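Long-range contact in ADP-dependent (S)-NAD(P)H-hydrate dehydratase (Enterococcus faecalis, PDB 2R3B), which probably dehydrates the S-form of NAD(P)HX at the expense of ADP, so repairing hydrated, damaged NADH and NADPH: residues T233-F244 / I255-S263. Residues are numbered along the deposited sequence; the frame is centred on the assembly and turned at random.
With EDO (1,2-ethanediol), chain L.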
ATOM      1  N   THR B 233     -19.110  -2.699  -1.619  1.00 14.67           N
ATOM      2  CA  THR B 233     -19.948  -2.629  -0.403  1.00 14.42           C
ATOM      3  C   THR B 233     -20.468  -3.996  -0.014  1.00 14.49           C
ATOM      4  O   THR B 233     -20.435  -4.369   1.142  1.00 16.21           O
ATOM      5  CB  THR B 233     -21.078  -1.624  -0.582  1.00 16.29           C
ATOM      6  OG1 THR B 233     -20.488  -0.328  -0.731  1.00 20.59           O
ATOM      7  CG2 THR B 233     -22.002  -1.626   0.634  1.00 16.98           C
ATOM      8  N   GLY B 234     -20.926  -4.775  -0.984  1.00 13.70           N
ATOM      9  CA  GLY B 234     -21.427  -6.092  -0.703  1.00 16.22           C
ATOM     10  C   GLY B 234     -20.362  -7.097  -0.324  1.00 15.40           C
ATOM     11  O   GLY B 234     -20.583  -7.947   0.529  1.00 14.81           O
ATOM     12  N   ASP B 235     -19.204  -7.011  -0.970  1.00 16.09           N
ATOM     13  CA  ASP B 235     -18.043  -7.836  -0.614  1.00 14.97           C
ATOM     14  C   ASP B 235     -17.637  -7.576   0.836  1.00 13.90           C
ATOM     15  O   ASP B 235     -17.270  -8.489   1.574  1.00 13.53           O
ATOM     16  CB  ASP B 235     -16.856  -7.485  -1.508  1.00 15.06           C
ATOM     17  CG  ASP B 235     -17.197  -7.621  -2.999  1.00 22.85           C
ATOM     18  OD1 ASP B 235     -17.944  -8.563  -3.357  1.00 19.46           O
ATOM     19  OD2 ASP B 235     -16.741  -6.765  -3.792  1.00 21.26           O
ATOM     20  N   THR B 236     -17.652  -6.312   1.218  1.00 12.80           N
ATOM     21  CA  THR B 236     -17.355  -5.913   2.594  1.00 12.19           C
ATOM     22  C   THR B 236     -18.322  -6.511   3.605  1.00 13.10           C
ATOM     23  O   THR B 236     -17.897  -7.108   4.631  1.00 12.03           O
ATOM     24  CB  THR B 236     -17.249  -4.385   2.693  1.00 15.77           C
ATOM     25  OG1 THR B 236     -16.181  -3.967   1.819  1.00 17.39           O
ATOM     26  CG2 THR B 236     -16.923  -3.941   4.123  1.00 14.27           C
ATOM     27  N   LEU B 237     -19.618  -6.373   3.332  1.00 12.20           N
ATOM     28  CA  LEU B 237     -20.628  -6.953   4.209  1.00 11.93           C
ATOM     29  C   LEU B 237     -20.428  -8.453   4.388  1.00 12.26           C
ATOM     30  O   LEU B 237     -20.532  -8.964   5.501  1.00 13.35           O
ATOM     31  CB  LEU B 237     -22.022  -6.714   3.645  1.00 12.54           C
ATOM     32  CG  LEU B 237     -23.149  -7.403   4.397  1.00 16.78           C
ATOM     33  CD1 LEU B 237     -23.220  -6.999   5.910  1.00 14.71           C
ATOM     34  CD2 LEU B 237     -24.465  -7.155   3.667  1.00 18.66           C
ATOM     35  N   ALA B 238     -20.170  -9.156   3.288  1.00 14.96           N
ATOM     36  CA  ALA B 238     -20.015 -10.612   3.324  1.00 14.19           C
ATOM     37  C   ALA B 238     -18.873 -10.979   4.244  1.00 12.93           C
ATOM     38  O   ALA B 238     -18.979 -11.935   5.025  1.00 14.52           O
ATOM     39  CB  ALA B 238     -19.791 -11.174   1.909  1.00 14.24           C
ATOM     40  N   GLY B 239     -17.777 -10.219   4.191  1.00 14.10           N
ATOM     41  CA  GLY B 239     -16.657 -10.451   5.069  1.00 13.31           C
ATOM     42  C   GLY B 239     -16.927 -10.215   6.544  1.00 13.45           C
ATOM     43  O   GLY B 239     -16.417 -10.936   7.398  1.00 13.59           O
ATOM     44  N   ILE B 240     -17.698  -9.183   6.834  1.00 13.65           N
ATOM     45  CA  ILE B 240     -18.169  -8.907   8.195  1.00 12.97           C
ATOM     46  C   ILE B 240     -19.053 -10.033   8.707  1.00 12.78           C
ATOM     47  O   ILE B 240     -18.900 -10.466   9.871  1.00 12.93           O
ATOM     48  CB  ILE B 240     -18.929  -7.573   8.298  1.00 13.51           C
ATOM     49  CG1 ILE B 240     -18.034  -6.400   7.900  1.00 13.90           C
ATOM     50  CG2 ILE B 240     -19.368  -7.358   9.765  1.00 12.90           C
ATOM     51  CD1 ILE B 240     -18.711  -5.019   7.747  1.00 10.11           C
ATOM     52  N   ILE B 241     -19.975 -10.508   7.866  1.00 12.88           N
ATOM     53  CA  ILE B 241     -20.846 -11.620   8.264  1.00 13.62           C
ATOM     54  C   ILE B 241     -19.979 -12.824   8.618  1.00 12.62           C
ATOM     55  O   ILE B 241     -20.128 -13.458   9.678  1.00 13.50           O
ATOM     56  CB  ILE B 241     -21.902 -11.970   7.185  1.00 13.47           C
ATOM     57  CG1 ILE B 241     -22.919 -10.815   7.052  1.00 12.88           C
ATOM     58  CG2 ILE B 241     -22.603 -13.354   7.524  1.00 11.46           C
ATOM     59  CD1 ILE B 241     -23.852 -10.923   5.776  1.00 13.02           C
ATOM     60  N   ALA B 242     -19.031 -13.126   7.753  1.00 13.83           N
ATOM     61  CA  ALA B 242     -18.144 -14.280   7.999  1.00 12.43           C
ATOM     62  C   ALA B 242     -17.358 -14.153   9.314  1.00 13.30           C
ATOM     63  O   ALA B 242     -17.276 -15.093  10.098  1.00 14.96           O
ATOM     64  CB  ALA B 242     -17.200 -14.477   6.763  1.00 11.71           C
ATOM     65  N   GLY B 243     -16.754 -12.988   9.560  1.00 13.22           N
ATOM     66  CA  GLY B 243     -16.020 -12.719  10.800  1.00 14.31           C
ATOM     67  C   GLY B 243     -16.907 -12.777  12.045  1.00 12.60           C
ATOM     68  O   GLY B 243     -16.477 -13.238  13.094  1.00 14.41           O
ATOM     69  N   PHE B 244     -18.153 -12.304  11.927  1.00 12.76           N
ATOM     70  CA  PHE B 244     -19.076 -12.391  13.035  1.00 12.06           C
ATOM     71  C   PHE B 244     -19.430 -13.833  13.364  1.00 14.53           C
ATOM     72  O   PHE B 244     -19.394 -14.228  14.532  1.00 15.31           O
ATOM     73  CB  PHE B 244     -20.336 -11.562  12.783  1.00 12.79           C
ATOM     74  CG  PHE B 244     -20.241 -10.157  13.300  1.00 12.33           C
ATOM     75  CD1 PHE B 244     -19.118  -9.379  13.002  1.00 15.03           C
ATOM     76  CD2 PHE B 244     -21.269  -9.591  14.029  1.00 15.46           C
ATOM     77  CE1 PHE B 244     -19.006  -8.070  13.491  1.00 12.43           C
ATOM     78  CE2 PHE B 244     -21.164  -8.269  14.512  1.00 13.06           C
ATOM     79  CZ  PHE B 244     -20.045  -7.510  14.233  1.00 13.87           C
ATOM     80  N   ILE B 255     -25.849 -12.666  12.535  1.00 14.09           N
ATOM     81  CA  ILE B 255     -25.875 -12.207  11.157  1.00 14.68           C
ATOM     82  C   ILE B 255     -26.526 -10.825  11.102  1.00 16.15           C
ATOM     83  O   ILE B 255     -26.037  -9.938  10.438  1.00 15.08           O
ATOM     84  CB  ILE B 255     -26.609 -13.227  10.233  1.00 13.47           C
ATOM     85  CG1 ILE B 255     -25.925 -14.596  10.259  1.00 17.11           C
ATOM     86  CG2 ILE B 255     -26.659 -12.711   8.771  1.00 16.40           C
ATOM     87  CD1 ILE B 255     -26.683 -15.692   9.573  1.00 19.20           C
ATOM     88  N   ALA B 256     -27.648 -10.638  11.814  1.00 15.15           N
ATOM     89  CA  ALA B 256     -28.279  -9.346  11.903  1.00 14.72           C
ATOM     90  C   ALA B 256     -27.357  -8.263  12.467  1.00 15.75           C
ATOM     91  O   ALA B 256     -27.383  -7.115  12.028  1.00 15.39           O
ATOM     92  CB  ALA B 256     -29.570  -9.457  12.745  1.00 14.65           C
ATOM     93  N   GLY B 257     -26.547  -8.613  13.462  1.00 14.15           N
ATOM     94  CA  GLY B 257     -25.573  -7.680  14.035  1.00 14.61           C
ATOM     95  C   GLY B 257     -24.541  -7.190  13.015  1.00 14.96           C
ATOM     96  O   GLY B 257     -24.193  -6.004  12.985  1.00 16.81           O
ATOM     97  N   ALA B 258     -24.013  -8.120  12.234  1.00 14.12           N
ATOM     98  CA  ALA B 258     -23.123  -7.819  11.115  1.00 13.00           C
ATOM     99  C   ALA B 258     -23.751  -6.849  10.108  1.00 14.85           C
ATOM    100  O   ALA B 258     -23.139  -5.851   9.703  1.00 14.95           O
ATOM    101  CB  ALA B 258     -22.681  -9.165  10.411  1.00 12.99           C
ATOM    102  N   VAL B 259     -24.967  -7.163   9.677  1.00 13.40           N
ATOM    103  CA  VAL B 259     -25.687  -6.325   8.712  1.00 14.18           C
ATOM    104  C   VAL B 259     -25.915  -4.934   9.286  1.00 14.36           C
ATOM    105  O   VAL B 259     -25.718  -3.925   8.603  1.00 15.26           O
ATOM    106  CB  VAL B 259     -27.031  -7.007   8.341  1.00 15.34           C
ATOM    107  CG1 VAL B 259     -27.999  -6.047   7.554  1.00 16.06           C
ATOM    108  CG2 VAL B 259     -26.763  -8.283   7.569  1.00 14.27           C
ATOM    109  N   TYR B 260     -26.311  -4.856  10.558  1.00 15.18           N
ATOM    110  CA  TYR B 260     -26.537  -3.570  11.187  1.00 15.34           C
ATOM    111  C   TYR B 260     -25.265  -2.736  11.315  1.00 12.91           C
ATOM    112  O   TYR B 260     -25.261  -1.526  11.048  1.00 12.87           O
ATOM    113  CB  TYR B 260     -27.165  -3.750  12.596  1.00 14.09           C
ATOM    114  CG  TYR B 260     -27.555  -2.406  13.186  1.00 11.42           C
ATOM    115  CD1 TYR B 260     -28.697  -1.720  12.720  1.00 21.10           C
ATOM    116  CD2 TYR B 260     -26.760  -1.779  14.123  1.00 18.38           C
ATOM    117  CE1 TYR B 260     -29.030  -0.465  13.223  1.00 20.92           C
ATOM    118  CE2 TYR B 260     -27.097  -0.518  14.625  1.00 17.82           C
ATOM    119  CZ  TYR B 260     -28.227   0.118  14.172  1.00 19.95           C
ATOM    120  OH  TYR B 260     -28.539   1.365  14.692  1.00 21.09           O
ATOM    121  N   LEU B 261     -24.187  -3.357  11.773  1.00 13.90           N
ATOM    122  CA  LEU B 261     -22.936  -2.632  11.965  1.00 14.86           C
ATOM    123  C   LEU B 261     -22.423  -2.099  10.647  1.00 14.31           C
ATOM    124  O   LEU B 261     -21.981  -0.960  10.580  1.00 14.73           O
ATOM    125  CB  LEU B 261     -21.858  -3.553  12.570  1.00 14.42           C
ATOM    126  CG  LEU B 261     -20.528  -2.900  12.938  1.00 12.95           C
ATOM    127  CD1 LEU B 261     -20.756  -1.711  13.859  1.00 14.74           C
ATOM    128  CD2 LEU B 261     -19.553  -3.969  13.527  1.00 16.18           C
ATOM    129  N   HIS B 262     -22.464  -2.920   9.601  1.00 13.52           N
ATOM    130  CA  HIS B 262     -22.048  -2.483   8.255  1.00 12.24           C
ATOM    131  C   HIS B 262     -22.729  -1.162   7.833  1.00 15.04           C
ATOM    132  O   HIS B 262     -22.077  -0.243   7.395  1.00 15.00           O
ATOM    133  CB  HIS B 262     -22.340  -3.616   7.283  1.00 12.81           C
ATOM    134  CG  HIS B 262     -22.114  -3.316   5.837  1.00 13.90           C
ATOM    135  ND1 HIS B 262     -23.161  -3.127   4.954  1.00 16.46           N
ATOM    136  CD2 HIS B 262     -20.979  -3.294   5.090  1.00 17.95           C
ATOM    137  CE1 HIS B 262     -22.677  -2.945   3.737  1.00 19.09           C
ATOM    138  NE2 HIS B 262     -21.358  -3.041   3.791  1.00 16.16           N
ATOM    139  N   SER B 263     -24.049  -1.104   7.988  1.00 15.21           N
ATOM    140  CA  SER B 263     -24.799   0.097   7.619  0.70 14.99           C
ATOM    141  C   SER B 263     -24.655   1.247   8.633  1.00 14.49           C
ATOM    142  O   SER B 263     -24.779   2.415   8.250  1.00 16.56           O
ATOM    143  CB  SER B 263     -26.261  -0.259   7.386  0.70 17.19           C
ATOM    144  OG  SER B 263     -26.837  -0.788   8.553  0.70 20.80           O
TER
HETATM  145  C1  EDO L 296     -14.967  -5.224  -7.813  1.00 40.77           C
HETATM  146  O1  EDO L 296     -14.685  -6.580  -8.194  1.00 31.06           O
HETATM  147  C2  EDO L 296     -15.482  -5.223  -6.379  1.00 38.78           C
HETATM  148  O2  EDO L 296     -16.699  -5.995  -6.264  1.00 39.53           O
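Segments 233-244 and 255-263, of helices 233-247 and 252-269, form a helical hairpin; their axes run roughly antiparallel at 140° and come within 8.6 Å. L237 lies across from H262; the CA atoms of I241 and A258 are 5.3 Å apart. The hairpin belongs to the ribokinase-like fold. The first helix begins at the probable active site: G234 is predicted to bind AMP and D235 the NADPHX substrate. D235 OD2 accepts a hydrogen bond from O2 of an ethanediol, probably a crystallisation additive. Helix 57-70 touches the first helix at D235, T236 and I240.

The small A258 lies where the backbones come closest. Its methyl CB packs on CA and CG1 of I241 and on CG2 of I240. It also makes a CH-pi contact over a face of the F244 ring, 4.2 Å from the centroid. The CZ end of that ring meets CD2 of L261 at 3.6 Å. CG2 of I241 faces CG2 of I255 and its CD1 faces CG2 of V259, both loosely.

H262 is a knob in a hole formed by T233, T236, L237 and I240. Its CG is anti to the backbone N (chi1 174°), which points the imidazole along helix 233-247, back toward its first turn and T233. CB of L237 sits over the ring centre, 3.7 Å from the centroid, in a CH-pi contact. CD1 of I240 and CG2 of T236 lie at the ring edge. T233 O already accepts the helical bond from L237 N; H262 NE2 adds a weak, bent one at 3.1 Å (N-H...O angle 129°).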